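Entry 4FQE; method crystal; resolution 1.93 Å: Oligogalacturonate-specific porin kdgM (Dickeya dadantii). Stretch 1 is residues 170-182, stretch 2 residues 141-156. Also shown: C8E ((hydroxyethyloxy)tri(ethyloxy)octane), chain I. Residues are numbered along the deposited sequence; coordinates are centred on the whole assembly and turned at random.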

# COMPACT_ATOMS: atom_id res chain seq x y z
N TYR A 170 18.55 -3.75 9.91
CA TYR A 170 17.19 -3.85 9.39
C TYR A 170 16.22 -2.94 10.14
O TYR A 170 16.45 -2.59 11.30
CB TYR A 170 16.71 -5.30 9.49
CG TYR A 170 16.53 -5.71 10.92
CD1 TYR A 170 15.32 -5.51 11.57
CD2 TYR A 170 17.59 -6.24 11.65
CE1 TYR A 170 15.15 -5.86 12.90
CE2 TYR A 170 17.44 -6.58 12.98
CZ TYR A 170 16.22 -6.39 13.60
OH TYR A 170 16.05 -6.74 14.92
N ASP A 171 15.13 -2.57 9.48
CA ASP A 171 14.06 -1.80 10.15
C ASP A 171 12.78 -2.59 10.19
O ASP A 171 12.42 -3.26 9.22
CB ASP A 171 13.78 -0.49 9.43
CG ASP A 171 14.85 0.56 9.66
OD1 ASP A 171 15.70 0.40 10.58
OD2 ASP A 171 14.84 1.56 8.90
N ILE A 172 12.07 -2.48 11.30
CA ILE A 172 10.75 -3.07 11.39
C ILE A 172 9.71 -1.97 11.59
O ILE A 172 9.90 -1.04 12.38
CB ILE A 172 10.68 -4.15 12.50
CG1 ILE A 172 11.45 -5.39 12.05
CG2 ILE A 172 9.24 -4.54 12.79
CD1 ILE A 172 11.69 -6.38 13.16
N THR A 173 8.61 -2.11 10.87
CA THR A 173 7.49 -1.18 10.94
C THR A 173 6.24 -1.96 11.31
O THR A 173 5.97 -3.02 10.74
CB THR A 173 7.27 -0.47 9.60
OG1 THR A 173 8.40 0.36 9.35
CG2 THR A 173 6.04 0.42 9.63
N HIS A 174 5.50 -1.41 12.26
CA HIS A 174 4.18 -1.90 12.62
C HIS A 174 3.17 -0.84 12.27
O HIS A 174 3.32 0.34 12.66
CB HIS A 174 4.11 -2.17 14.10
CG HIS A 174 5.08 -3.23 14.59
ND1 HIS A 174 4.79 -4.55 14.54
CD2 HIS A 174 6.31 -3.12 15.22
CE1 HIS A 174 5.82 -5.26 15.07
NE2 HIS A 174 6.75 -4.38 15.49
N ASN A 175 2.14 -1.21 11.53
CA ASN A 175 1.14 -0.25 11.13
C ASN A 175 -0.27 -0.78 11.31
O ASN A 175 -0.55 -1.97 11.04
CB ASN A 175 1.38 0.17 9.67
CG ASN A 175 0.71 1.48 9.33
OD1 ASN A 175 1.14 2.55 9.77
ND2 ASN A 175 -0.28 1.42 8.45
N VAL A 176 -1.15 0.09 11.83
CA VAL A 176 -2.57 -0.20 11.93
C VAL A 176 -3.41 0.82 11.15
O VAL A 176 -3.27 2.03 11.32
CB VAL A 176 -3.02 -0.18 13.40
CG1 VAL A 176 -4.48 -0.56 13.51
CG2 VAL A 176 -2.15 -1.11 14.24
N LYS A 177 -4.29 0.32 10.30
CA LYS A 177 -5.11 1.16 9.44
C LYS A 177 -6.55 0.82 9.73
O LYS A 177 -6.91 -0.37 9.87
CB LYS A 177 -4.83 0.88 7.97
CG LYS A 177 -5.68 1.68 6.97
CD LYS A 177 -5.32 1.33 5.51
CE LYS A 177 -5.71 2.37 4.48
NZ LYS A 177 -5.51 1.90 3.05
N LEU A 178 -7.38 1.85 9.86
CA LEU A 178 -8.81 1.66 10.01
C LEU A 178 -9.52 2.45 8.92
O LEU A 178 -9.34 3.66 8.80
CB LEU A 178 -9.23 2.14 11.42
CG LEU A 178 -10.73 2.16 11.71
CD1 LEU A 178 -11.30 0.74 11.71
CD2 LEU A 178 -10.98 2.83 13.05
N SER A 179 -10.32 1.78 8.12
CA SER A 179 -11.03 2.41 7.03
C SER A 179 -12.54 2.22 7.20
O SER A 179 -12.98 1.23 7.76
CB SER A 179 -10.48 1.87 5.68
OG SER A 179 -11.12 0.68 5.30
N TYR A 180 -13.32 3.15 6.67
CA TYR A 180 -14.76 3.09 6.72
C TYR A 180 -15.33 3.50 5.37
O TYR A 180 -15.09 4.61 4.86
CB TYR A 180 -15.28 4.00 7.84
CG TYR A 180 -16.79 4.06 7.94
CD1 TYR A 180 -17.53 2.93 8.25
CD2 TYR A 180 -17.48 5.25 7.74
CE1 TYR A 180 -18.91 2.98 8.35
CE2 TYR A 180 -18.85 5.30 7.81
CZ TYR A 180 -19.56 4.15 8.13
OH TYR A 180 -20.92 4.21 8.22
N LYS A 181 -16.07 2.57 4.77
CA LYS A 181 -16.80 2.79 3.54
C LYS A 181 -18.05 3.60 3.89
O LYS A 181 -19.08 3.06 4.25
CB LYS A 181 -17.14 1.42 2.90
CG LYS A 181 -17.79 1.51 1.55
CD LYS A 181 -18.14 0.15 0.97
CE LYS A 181 -19.23 0.24 -0.09
NZ LYS A 181 -20.35 -0.68 0.28
N TRP A 182 -17.90 4.93 3.79
CA TRP A 182 -18.93 5.87 4.16
C TRP A 182 -20.10 5.80 3.21
O TRP A 182 -21.27 5.84 3.63
CB TRP A 182 -18.29 7.28 4.27
CG TRP A 182 -19.28 8.37 4.59
CD1 TRP A 182 -19.71 8.80 5.85
CD2 TRP A 182 -20.00 9.23 3.64
NE1 TRP A 182 -20.61 9.82 5.73
CE2 TRP A 182 -20.83 10.13 4.45
CE3 TRP A 182 -20.02 9.36 2.25
CZ2 TRP A 182 -21.65 11.10 3.86
CZ3 TRP A 182 -20.85 10.33 1.68
CH2 TRP A 182 -21.66 11.17 2.48
C1 C8E I . -8.36 -9.42 13.02
C2 C8E I . -6.90 -8.99 13.07
C3 C8E I . -6.64 -7.62 12.44
C4 C8E I . -6.67 -6.49 13.47
C5 C8E I . -5.31 -6.15 14.07
C6 C8E I . -5.23 -4.69 14.51
C7 C8E I . -4.48 -4.48 15.83
C8 C8E I . -3.05 -5.01 15.73
O9 C8E I . -2.18 -4.31 16.63
C10 C8E I . -0.83 -4.77 16.60
C11 C8E I . 0.05 -3.57 16.29
O12 C8E I . 1.19 -3.57 17.13
C13 C8E I . 1.74 -2.26 17.22
C14 C8E I . 2.98 -2.30 18.09
O15 C8E I . 3.40 -0.95 18.34
C16 C8E I . 4.82 -0.85 18.33
C17 C8E I . 5.31 -0.40 19.69
O18 C8E I . 6.60 0.19 19.52
C19 C8E I . 7.11 0.71 20.75
C20 C8E I . 6.73 2.18 20.87
O21 C8E I . 7.79 3.02 20.38
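Stretch 2 141-156: TFLKDYTIGYELEYKK

Stretch 2 pairs with stretch 1 as a neighbouring antiparallel β-strand: strand 146-156 runs against strand 171-180 with 165° between their N-to-C directions and a closest axial approach of 4.7 Å. A backbone ladder holds the two together. Reciprocal N-H...O bonds join Asp-171 to Lys-155, Thr-173 to Glu-153, Asn-175 to Glu-151, Lys-177 to Gly-149 and Ser-179 to Thr-147; typical are Asn-175 N to Glu-151 O and Glu-151 N to Asn-175 O, both 2.8 Å. Beyond the strand, one further rung, Lys-181 N to Asp-145 O at 2.8 Å, is nearly linear (175°). Between these rungs lie the non-hydrogen-bonded pairs, where CA-H groups approach carbonyls, as in Val-176 CA to Gly-149 O at 3.3 Å. Phi near -120° and psi near 130° through most of both strands describe an extended backbone, and the register runs without a break from Asp-171/Lys-155 to Tyr-180/Tyr-146.

The one direct side-chain hydrogen bond across the pair links His-174 ND1 and Tyr-150 OH at 2.8 Å; the hydroxyl lies at the edge of the imidazole, near its plane. It joins residues diagonally, since His-174 is paired with Leu-152 and Tyr-150 with Val-176. Waters join the strands on the face that carries Thr-173, Asn-175 and Ser-179. Water 1 bonds Ser-179 OG at 2.6 Å, Thr-147 OG1 at 3.1 Å and Asp-145 O at 3.0 Å; water 2 accepts from Asn-175 ND2 and donates to Gly-149 O, both at 3.1 Å; water 3 joins Thr-173 OG1 (2.7 Å) to Glu-153 O (3.0 Å). At the turn end, Lys-181 NZ stands 4.1 Å from Asp-145 OD1, too far for a salt bridge.

The face of Ile-172, His-174, Val-176, Leu-178 and Tyr-180 is mostly apolar and aromatic apart from the His-174 to Tyr-150 bond. Ile-172 CG2 meets Leu-152 CD1 at 3.6 Å, and Val-176 CG1 meets Ile-148 CD1 at 3.7 Å, both diagonal contacts. Leu-178 CB lies 4.1 Å from Ile-148 CD1 within its own pair. Tyrosines pack at both ends: Tyr-180 CD1 comes within 3.3 Å of Tyr-146 CZ, the rings oblique at 32° with centroids 4.4 Å apart, whereas the Tyr-170 and Tyr-154 rings are nearly parallel but slid apart, with centroids at 5.5 Å. The detergent C8E lies along this face, its C11 atom 3.6 Å from Tyr-150 CE2 and 3.9 Å from Val-176 CG2, while its C4 is 3.8 Å from Ile-148 CG2; C14 sits over one face of the His-174 ring. In all, the two stretches bury 1171 Å², both sides summed.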

# COMPACT_ATOMS: atom_id res chain seq x y z
N THR A 141 -12.66 -7.33 7.91
CA THR A 141 -13.80 -6.47 7.66
C THR A 141 -14.95 -6.82 8.58
O THR A 141 -15.27 -7.99 8.77
CB THR A 141 -14.22 -6.56 6.20
OG1 THR A 141 -13.10 -6.18 5.38
CG2 THR A 141 -15.39 -5.65 5.90
N PHE A 142 -15.52 -5.79 9.20
CA PHE A 142 -16.60 -6.00 10.13
C PHE A 142 -17.68 -4.95 9.93
O PHE A 142 -17.43 -3.84 9.41
CB PHE A 142 -16.07 -6.00 11.57
CG PHE A 142 -15.40 -4.71 12.01
CD1 PHE A 142 -14.09 -4.44 11.67
CD2 PHE A 142 -16.08 -3.81 12.83
CE1 PHE A 142 -13.47 -3.29 12.11
CE2 PHE A 142 -15.46 -2.67 13.28
CZ PHE A 142 -14.15 -2.40 12.90
N LEU A 143 -18.90 -5.31 10.33
CA LEU A 143 -20.05 -4.40 10.24
C LEU A 143 -20.24 -3.89 8.80
O LEU A 143 -20.63 -2.74 8.58
CB LEU A 143 -19.92 -3.23 11.22
CG LEU A 143 -20.15 -3.58 12.68
CD1 LEU A 143 -20.02 -2.35 13.55
CD2 LEU A 143 -21.51 -4.25 12.87
N LYS A 144 -19.96 -4.78 7.85
CA LYS A 144 -20.04 -4.50 6.42
C LYS A 144 -19.02 -3.45 5.96
O LYS A 144 -18.28 -3.71 5.04
CB LYS A 144 -21.47 -4.11 6.00
CG LYS A 144 -22.42 -5.28 5.75
CD LYS A 144 -21.99 -6.61 6.34
CE LYS A 144 -22.95 -7.73 5.97
NZ LYS A 144 -22.46 -9.08 6.40
N ASP A 145 -18.95 -2.29 6.62
CA ASP A 145 -18.25 -1.12 6.04
C ASP A 145 -16.90 -0.76 6.65
O ASP A 145 -16.19 0.11 6.11
CB ASP A 145 -19.17 0.09 6.12
CG ASP A 145 -20.48 -0.14 5.40
OD1 ASP A 145 -20.47 -0.81 4.36
OD2 ASP A 145 -21.52 0.34 5.86
N TYR A 146 -16.57 -1.38 7.79
CA TYR A 146 -15.26 -1.17 8.40
C TYR A 146 -14.21 -2.20 8.02
O TYR A 146 -14.50 -3.40 7.86
CB TYR A 146 -15.38 -1.17 9.92
CG TYR A 146 -16.12 -0.02 10.44
CD1 TYR A 146 -15.46 1.17 10.73
CD2 TYR A 146 -17.49 -0.09 10.66
CE1 TYR A 146 -16.15 2.26 11.22
CE2 TYR A 146 -18.18 0.99 11.16
CZ TYR A 146 -17.51 2.16 11.45
OH TYR A 146 -18.19 3.24 11.95
N THR A 147 -12.97 -1.74 7.90
CA THR A 147 -11.84 -2.64 7.79
C THR A 147 -10.76 -2.23 8.76
O THR A 147 -10.35 -1.05 8.79
CB THR A 147 -11.27 -2.66 6.36
OG1 THR A 147 -12.32 -3.03 5.45
CG2 THR A 147 -10.10 -3.64 6.24
N ILE A 148 -10.30 -3.19 9.55
CA ILE A 148 -9.10 -2.95 10.38
C ILE A 148 -7.97 -3.80 9.78
O ILE A 148 -8.15 -5.01 9.51
CB ILE A 148 -9.35 -3.24 11.88
CG1 ILE A 148 -8.15 -2.85 12.77
CG2 ILE A 148 -9.69 -4.72 12.12
CD1 ILE A 148 -8.06 -1.38 13.20
N GLY A 149 -6.81 -3.18 9.57
CA GLY A 149 -5.65 -3.86 8.99
C GLY A 149 -4.39 -3.71 9.80
O GLY A 149 -4.08 -2.59 10.24
N TYR A 150 -3.68 -4.80 10.03
CA TYR A 150 -2.35 -4.76 10.66
C TYR A 150 -1.33 -5.11 9.57
O TYR A 150 -1.55 -6.02 8.79
CB TYR A 150 -2.22 -5.73 11.83
CG TYR A 150 -0.78 -5.93 12.31
CD1 TYR A 150 -0.14 -7.14 12.14
CD2 TYR A 150 -0.05 -4.88 12.88
CE1 TYR A 150 1.17 -7.33 12.54
CE2 TYR A 150 1.26 -5.07 13.30
CZ TYR A 150 1.86 -6.31 13.14
OH TYR A 150 3.14 -6.54 13.56
N GLU A 151 -0.24 -4.37 9.54
CA GLU A 151 0.82 -4.53 8.55
C GLU A 151 2.14 -4.52 9.30
O GLU A 151 2.41 -3.65 10.15
CB GLU A 151 0.80 -3.38 7.55
CG GLU A 151 1.91 -3.50 6.50
CD GLU A 151 1.80 -2.43 5.43
OE1 GLU A 151 0.77 -2.40 4.71
OE2 GLU A 151 2.78 -1.66 5.28
N LEU A 152 2.94 -5.56 9.04
CA LEU A 152 4.24 -5.69 9.62
C LEU A 152 5.18 -5.63 8.44
O LEU A 152 4.96 -6.33 7.47
CB LEU A 152 4.36 -7.05 10.34
CG LEU A 152 5.72 -7.46 10.91
CD1 LEU A 152 6.34 -6.46 11.87
CD2 LEU A 152 5.58 -8.79 11.65
N GLU A 153 6.19 -4.79 8.51
CA GLU A 153 7.11 -4.62 7.41
C GLU A 153 8.55 -4.71 7.87
O GLU A 153 8.96 -4.06 8.84
CB GLU A 153 6.84 -3.31 6.68
CG GLU A 153 7.64 -3.16 5.41
CD GLU A 153 7.08 -2.08 4.49
OE1 GLU A 153 5.99 -2.30 3.90
OE2 GLU A 153 7.74 -1.02 4.37
N TYR A 154 9.31 -5.55 7.17
CA TYR A 154 10.69 -5.77 7.46
C TYR A 154 11.50 -5.27 6.28
O TYR A 154 11.32 -5.73 5.15
CB TYR A 154 10.92 -7.26 7.68
CG TYR A 154 12.35 -7.68 7.84
CD1 TYR A 154 12.98 -7.66 9.10
CD2 TYR A 154 13.08 -8.16 6.75
CE1 TYR A 154 14.30 -8.07 9.24
CE2 TYR A 154 14.39 -8.56 6.89
CZ TYR A 154 15.00 -8.52 8.13
OH TYR A 154 16.32 -8.95 8.23
N LYS A 155 12.41 -4.33 6.54
CA LYS A 155 13.26 -3.78 5.49
C LYS A 155 14.71 -4.08 5.80
O LYS A 155 15.17 -3.84 6.92
CB LYS A 155 13.05 -2.28 5.34
CG LYS A 155 13.74 -1.67 4.13
CD LYS A 155 13.52 -0.16 4.09
CE LYS A 155 14.29 0.49 2.96
NZ LYS A 155 13.84 1.89 2.77
N LYS A 156 15.42 -4.56 4.79
CA LYS A 156 16.82 -4.86 4.92
C LYS A 156 17.58 -4.29 3.75
O LYS A 156 17.21 -4.54 2.61
CB LYS A 156 17.03 -6.37 4.97
CG LYS A 156 18.49 -6.78 4.99
CD LYS A 156 18.76 -7.88 6.00
CE LYS A 156 20.14 -8.49 5.78
NZ LYS A 156 20.49 -9.48 6.84
O HOH W 1 -13.49 -0.24 4.82
O HOH W 2 -1.82 -1.28 8.51
O HOH W 3 9.94 -1.35 8.03